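Pullulanase (Bacillus acidopullulyticus, PDB 2WAN) probably hydrolyses the alpha-1,6-glucosidic linkages of pullulan and related starch polysaccharides, acting as a debranching glycoside hydrolase. Local coordinates at residues T485-P490 against N549-Y554; R397-N402 against Y514-G519. One frame throughout, in Å; residues are numbered along the deposited sequence.

Interaction 1 (T485-P490 against N549-Y554); sequences TVQLQP and NMDVVY
Asn-549 sits between Val-486 and Leu-488 and bonds to both: its N reaches Val-486 O at 2.9 Å, and its O accepts Leu-488 N, also at 2.9 Å. Two residues on, Asp-551 N reaches Leu-488 O at 3.0 Å, so alternate residues of 549-552 supply these bonds. This is the parallel ladder between the second and third strands of the catalytic (beta/alpha)8 barrel, the fold of the alpha-amylase family. Among van der Waals contacts, Thr-485 turns CG2 anti to its backbone N and lays this methyl against the Asn-549 amide, 3.5 Å from its CG. Compact Pro-490 packs its CG against Val-553 CG2 (3.8 Å), an apolar pair, and its CD beside Asp-551 OD2 (3.6 Å). Polar side chains meet through water: one molecule accepts from Gln-487 NE2 at 2.8 Å and donates to Asp-551 OD2 at 2.7 Å. Glutamine suits its place by pairing that donor with an acceptor, OE1, for Tyr-649 OH, which also holds Asn-549 ND2. The carboxylate of Asp-551 offers OD1 to the Arg-620 charge and OD2 to the Tyr-509 hydroxyl. An alanine here would probably leave Arg-620 without this carboxylate mate and open a gap beside the Pro-490 ring.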
loop_
_atom_site.group_PDB
_atom_site.type_symbol
_atom_site.label_atom_id
_atom_site.label_comp_id
_atom_site.label_asym_id
_atom_site.label_seq_id
_atom_site.Cartn_x
_atom_site.Cartn_y
_atom_site.Cartn_z
ATOM N N THR A 485 -13.660 -12.830 8.745
ATOM C CA THR A 485 -12.837 -11.675 9.060
ATOM C C THR A 485 -13.517 -10.428 8.517
ATOM O O THR A 485 -13.923 -10.396 7.350
ATOM C CB THR A 485 -11.410 -11.794 8.427
ATOM O OG1 THR A 485 -10.892 -13.113 8.647
ATOM C CG2 THR A 485 -10.449 -10.780 9.028
ATOM N N VAL A 486 -13.677 -9.421 9.383
ATOM C CA VAL A 486 -14.193 -8.110 8.950
ATOM C C VAL A 486 -13.006 -7.197 8.663
ATOM O O VAL A 486 -12.130 -7.025 9.514
ATOM C CB VAL A 486 -15.126 -7.478 10.023
ATOM C CG1 VAL A 486 -15.490 -6.036 9.650
ATOM C CG2 VAL A 486 -16.396 -8.291 10.148
ATOM N N GLN A 487 -12.972 -6.614 7.464
ATOM C CA GLN A 487 -12.000 -5.570 7.180
ATOM C C GLN A 487 -12.693 -4.228 7.359
ATOM O O GLN A 487 -13.605 -3.889 6.603
ATOM C CB GLN A 487 -11.428 -5.705 5.767
ATOM C CG GLN A 487 -10.469 -4.552 5.334
ATOM C CD GLN A 487 -10.087 -4.676 3.873
ATOM O OE1 GLN A 487 -9.540 -5.693 3.452
ATOM N NE2 GLN A 487 -10.414 -3.661 3.081
ATOM N N LEU A 488 -12.272 -3.472 8.375
ATOM C CA LEU A 488 -12.895 -2.169 8.650
ATOM C C LEU A 488 -12.279 -1.071 7.801
ATOM O O LEU A 488 -11.051 -0.957 7.751
ATOM C CB LEU A 488 -12.707 -1.792 10.130
ATOM C CG LEU A 488 -13.368 -2.670 11.189
ATOM C CD1 LEU A 488 -12.909 -2.185 12.565
ATOM C CD2 LEU A 488 -14.879 -2.619 11.062
ATOM N N GLN A 489 -13.116 -0.250 7.156
ATOM C CA GLN A 489 -12.617 0.972 6.496
ATOM C C GLN A 489 -11.980 1.852 7.588
ATOM O O GLN A 489 -12.196 1.608 8.779
ATOM C CB GLN A 489 -13.718 1.684 5.710
ATOM C CG GLN A 489 -14.077 0.944 4.423
ATOM C CD GLN A 489 -14.826 1.835 3.442
ATOM O OE1 GLN A 489 -16.033 1.720 3.307
ATOM N NE2 GLN A 489 -14.107 2.743 2.778
ATOM N N PRO A 490 -11.140 2.823 7.208
ATOM C CA PRO A 490 -10.238 3.452 8.200
ATOM C C PRO A 490 -10.843 3.895 9.539
ATOM O O PRO A 490 -11.776 4.720 9.589
ATOM C CB PRO A 490 -9.670 4.632 7.428
ATOM C CG PRO A 490 -9.511 4.030 6.037
ATOM C CD PRO A 490 -10.817 3.259 5.831
ATOM N N ASN A 549 -9.418 -6.992 10.442
ATOM C CA ASN A 549 -8.313 -6.416 9.679
ATOM C C ASN A 549 -8.554 -4.917 9.517
ATOM O O ASN A 549 -9.626 -4.507 9.071
ATOM C CB ASN A 549 -8.218 -7.055 8.277
ATOM C CG ASN A 549 -7.822 -8.533 8.311
ATOM O OD1 ASN A 549 -7.418 -9.060 9.345
ATOM N ND2 ASN A 549 -7.954 -9.207 7.165
ATOM N N MET A 550 -7.571 -4.097 9.860
ATOM C CA MET A 550 -7.736 -2.649 9.677
ATOM C C MET A 550 -7.253 -2.171 8.321
ATOM O O MET A 550 -6.105 -2.404 7.964
ATOM C CB MET A 550 -6.991 -1.892 10.785
ATOM C CG MET A 550 -7.750 -1.872 12.115
ATOM S SD MET A 550 -6.755 -1.116 13.456
ATOM C CE MET A 550 -6.498 0.556 12.836
ATOM N N ASP A 551 -8.120 -1.468 7.593
ATOM C CA ASP A 551 -7.676 -0.627 6.449
ATOM C C ASP A 551 -6.836 0.516 7.034
ATOM O O ASP A 551 -7.312 1.251 7.901
ATOM C CB ASP A 551 -8.922 -0.086 5.744
ATOM C CG ASP A 551 -8.631 0.578 4.412
ATOM O OD1 ASP A 551 -7.486 1.003 4.152
ATOM O OD2 ASP A 551 -9.581 0.661 3.602
ATOM N N VAL A 552 -5.583 0.634 6.601
ATOM C CA VAL A 552 -4.670 1.679 7.117
ATOM C C VAL A 552 -4.027 2.465 5.978
ATOM O O VAL A 552 -3.733 1.910 4.907
ATOM C CB VAL A 552 -3.580 1.076 8.066
ATOM C CG1 VAL A 552 -4.224 0.580 9.392
ATOM C CG2 VAL A 552 -2.847 -0.081 7.372
ATOM N N VAL A 553 -3.811 3.755 6.218
ATOM C CA VAL A 553 -3.431 4.705 5.181
ATOM C C VAL A 553 -2.103 5.389 5.552
ATOM O O VAL A 553 -2.032 6.622 5.650
ATOM C CB VAL A 553 -4.563 5.751 4.956
ATOM C CG1 VAL A 553 -4.357 6.563 3.664
ATOM C CG2 VAL A 553 -5.970 5.057 4.954
ATOM N N TYR A 554 -1.058 4.575 5.712
ATOM C CA TYR A 554 0.306 5.068 5.972
ATOM C C TYR A 554 0.956 5.729 4.767
ATOM O O TYR A 554 2.001 6.352 4.914
ATOM C CB TYR A 554 1.230 3.963 6.540
ATOM C CG TYR A 554 0.736 3.467 7.879
ATOM C CD1 TYR A 554 0.847 4.273 9.022
ATOM C CD2 TYR A 554 0.106 2.226 8.000
ATOM C CE1 TYR A 554 0.341 3.846 10.275
ATOM C CE2 TYR A 554 -0.391 1.784 9.249
ATOM C CZ TYR A 554 -0.271 2.605 10.373
ATOM O OH TYR A 554 -0.781 2.163 11.573
HETATM O O HOH W 1 -11.509 -1.228 3.749
HETATM O O HOH W 2 -9.351 0.571 9.893
#

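Interaction 2 (R397-N402 against Y514-G519); sequences RAISVN and YNVPEG
The carbonyl oxygens of Asn-515 and Arg-397 share one water, which donates to Asn-515 O at 2.6 Å and to Arg-397 O at 2.7 Å. By this bridge a loop of the beta-sheet domain related to carbohydrate-binding module 48 meets a loop of the catalytic (beta/alpha)8 barrel domain, the one leading from strand 511-513 to helix 529-543. The water suits two backbone acceptors, neither of which could donate to the other. Arg-397 runs on alongside Asn-515; its CB points away, but the long chain folds at the CB-CG bond (chi2 -46°), which brings NH1 back to 3.4 Å from Asn-515 CG. The amide stands almost upright to the guanidinium, the planes 81° apart, with Asn-515 ND2 at the guanidinium edge. The asparagine uses both amide ends elsewhere: OD1 bonds to Ser-606 OG and ND2 to Pro-394 O, which should fix its rotation and helps explain why an amide, with one acceptor and one donor, suits this place. Val-516, small and branched, points its CB toward the other loop and touches it with both methyls. Its CG2 rests against the backbone, 3.7 Å from Arg-397 C and close to Ala-398 N, the alanine side chain pointing away. Ile-399 carries CG1 in the crowded position between its backbone N and carbonyl carbon (chi1 50°), and this CG1 meets Val-516 CG1 at 3.9 Å.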
loop_
_atom_site.group_PDB
_atom_site.type_symbol
_atom_site.label_atom_id
_atom_site.label_comp_id
_atom_site.label_asym_id
_atom_site.label_seq_id
_atom_site.Cartn_x
_atom_site.Cartn_y
_atom_site.Cartn_z
ATOM N N ARG A 397 -1.718 8.577 21.922
ATOM C CA ARG A 397 -2.691 7.489 21.911
ATOM C C ARG A 397 -4.126 7.953 22.112
ATOM O O ARG A 397 -5.053 7.149 21.975
ATOM C CB ARG A 397 -2.379 6.445 22.992
ATOM C CG ARG A 397 -0.933 5.963 23.058
ATOM C CD ARG A 397 -0.340 5.608 21.682
ATOM N NE ARG A 397 0.860 4.777 21.855
ATOM C CZ ARG A 397 1.676 4.426 20.865
ATOM N NH1 ARG A 397 1.457 4.846 19.627
ATOM N NH2 ARG A 397 2.716 3.639 21.111
ATOM N N ALA A 398 -4.297 9.221 22.490
ATOM C CA ALA A 398 -5.604 9.854 22.694
ATOM C C ALA A 398 -5.415 11.367 22.466
ATOM O O ALA A 398 -4.267 11.849 22.401
ATOM C CB ALA A 398 -6.121 9.568 24.100
ATOM N N ILE A 399 -6.526 12.078 22.295
ATOM C CA ILE A 399 -6.514 13.493 21.900
ATOM C C ILE A 399 -7.636 14.311 22.554
ATOM O O ILE A 399 -8.613 13.762 23.066
ATOM C CB ILE A 399 -6.662 13.650 20.356
ATOM C CG1 ILE A 399 -7.865 12.827 19.850
ATOM C CG2 ILE A 399 -5.356 13.299 19.628
ATOM C CD1 ILE A 399 -8.273 13.109 18.351
ATOM N N SER A 400 -7.498 15.636 22.521
ATOM C CA SER A 400 -8.642 16.494 22.758
ATOM C C SER A 400 -9.559 16.342 21.547
ATOM O O SER A 400 -9.127 15.808 20.509
ATOM C CB SER A 400 -8.186 17.947 22.872
ATOM O OG SER A 400 -7.555 18.349 21.671
ATOM N N VAL A 401 -10.798 16.823 21.671
ATOM C CA VAL A 401 -11.733 16.846 20.534
ATOM C C VAL A 401 -11.052 17.558 19.365
ATOM O O VAL A 401 -10.471 18.647 19.549
ATOM C CB VAL A 401 -13.068 17.545 20.906
ATOM C CG1 VAL A 401 -14.036 17.578 19.708
ATOM C CG2 VAL A 401 -13.733 16.812 22.060
ATOM N N ASN A 402 -11.091 16.935 18.180
ATOM C CA ASN A 402 -10.459 17.491 16.960
ATOM C C ASN A 402 -8.932 17.601 16.987
ATOM O O ASN A 402 -8.319 18.277 16.132
ATOM C CB ASN A 402 -11.080 18.839 16.564
ATOM C CG ASN A 402 -12.473 18.696 15.961
ATOM O OD1 ASN A 402 -13.340 19.570 16.149
ATOM N ND2 ASN A 402 -12.687 17.623 15.214
ATOM N N TYR A 514 -2.412 8.751 13.582
ATOM C CA TYR A 514 -2.370 7.330 13.212
ATOM C C TYR A 514 -2.624 6.347 14.347
ATOM O O TYR A 514 -3.026 5.206 14.093
ATOM C CB TYR A 514 -1.044 6.985 12.538
ATOM C CG TYR A 514 -0.905 7.510 11.119
ATOM C CD1 TYR A 514 -1.504 6.842 10.042
ATOM C CD2 TYR A 514 -0.159 8.657 10.859
ATOM C CE1 TYR A 514 -1.368 7.307 8.744
ATOM C CE2 TYR A 514 -0.025 9.139 9.554
ATOM C CZ TYR A 514 -0.638 8.444 8.505
ATOM O OH TYR A 514 -0.518 8.891 7.209
ATOM N N ASN A 515 -2.380 6.769 15.588
ATOM C CA ASN A 515 -2.442 5.847 16.726
ATOM C C ASN A 515 -3.627 6.088 17.652
ATOM O O ASN A 515 -3.631 5.653 18.812
ATOM C CB ASN A 515 -1.112 5.909 17.473
ATOM C CG ASN A 515 0.020 5.535 16.568
ATOM O OD1 ASN A 515 0.033 4.419 16.036
ATOM N ND2 ASN A 515 0.933 6.469 16.321
ATOM N N VAL A 516 -4.636 6.763 17.106
ATOM C CA VAL A 516 -5.859 7.142 17.833
ATOM C C VAL A 516 -7.075 6.641 17.036
ATOM O O VAL A 516 -7.112 6.815 15.825
ATOM C CB VAL A 516 -5.982 8.694 17.982
ATOM C CG1 VAL A 516 -7.280 9.101 18.694
ATOM C CG2 VAL A 516 -4.728 9.299 18.698
ATOM N N PRO A 517 -8.074 6.022 17.714
ATOM C CA PRO A 517 -9.311 5.635 17.036
ATOM C C PRO A 517 -10.121 6.845 16.598
ATOM O O PRO A 517 -10.185 7.848 17.322
ATOM C CB PRO A 517 -10.088 4.878 18.129
ATOM C CG PRO A 517 -9.032 4.403 19.080
ATOM C CD PRO A 517 -8.078 5.569 19.123
ATOM N N GLU A 518 -10.738 6.749 15.421
ATOM C CA GLU A 518 -11.629 7.812 14.950
ATOM C C GLU A 518 -12.739 8.147 15.960
ATOM O O GLU A 518 -13.497 7.267 16.383
ATOM C CB GLU A 518 -12.229 7.446 13.592
ATOM C CG GLU A 518 -13.280 8.468 13.107
ATOM C CD GLU A 518 -12.731 9.877 12.946
ATOM O OE1 GLU A 518 -11.540 10.026 12.602
ATOM O OE2 GLU A 518 -13.507 10.873 13.138
ATOM N N GLY A 519 -12.855 9.432 16.299
ATOM C CA GLY A 519 -13.817 9.878 17.315
ATOM C C GLY A 519 -15.267 9.813 16.888
ATOM O O GLY A 519 -16.159 9.554 17.706
HETATM O O HOH W 3 -4.842 4.719 20.884
#

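The segments alternate along the chain, with 485-490 falling between the two halves of interaction 2, and the two contacts lie with their centres about 16 Å apart. Tyr-514 joins them directly: its OH makes a probable hydrogen bond to Val-553 O at 3.1 Å, and its CD1 packs 3.5 Å from Tyr-554 CE1, the rings only about 20° from parallel. Helix 597-614 is shared too, since Ser-606 OG bonds both Tyr-554 OH and Asn-515 OD1, and Trp-610 touches Met-550, Tyr-554 and Asn-515. Interaction 1 runs to the C-terminal ends of barrel strands, where this family has its active site; interaction 2 lies farther out, at the domain boundary.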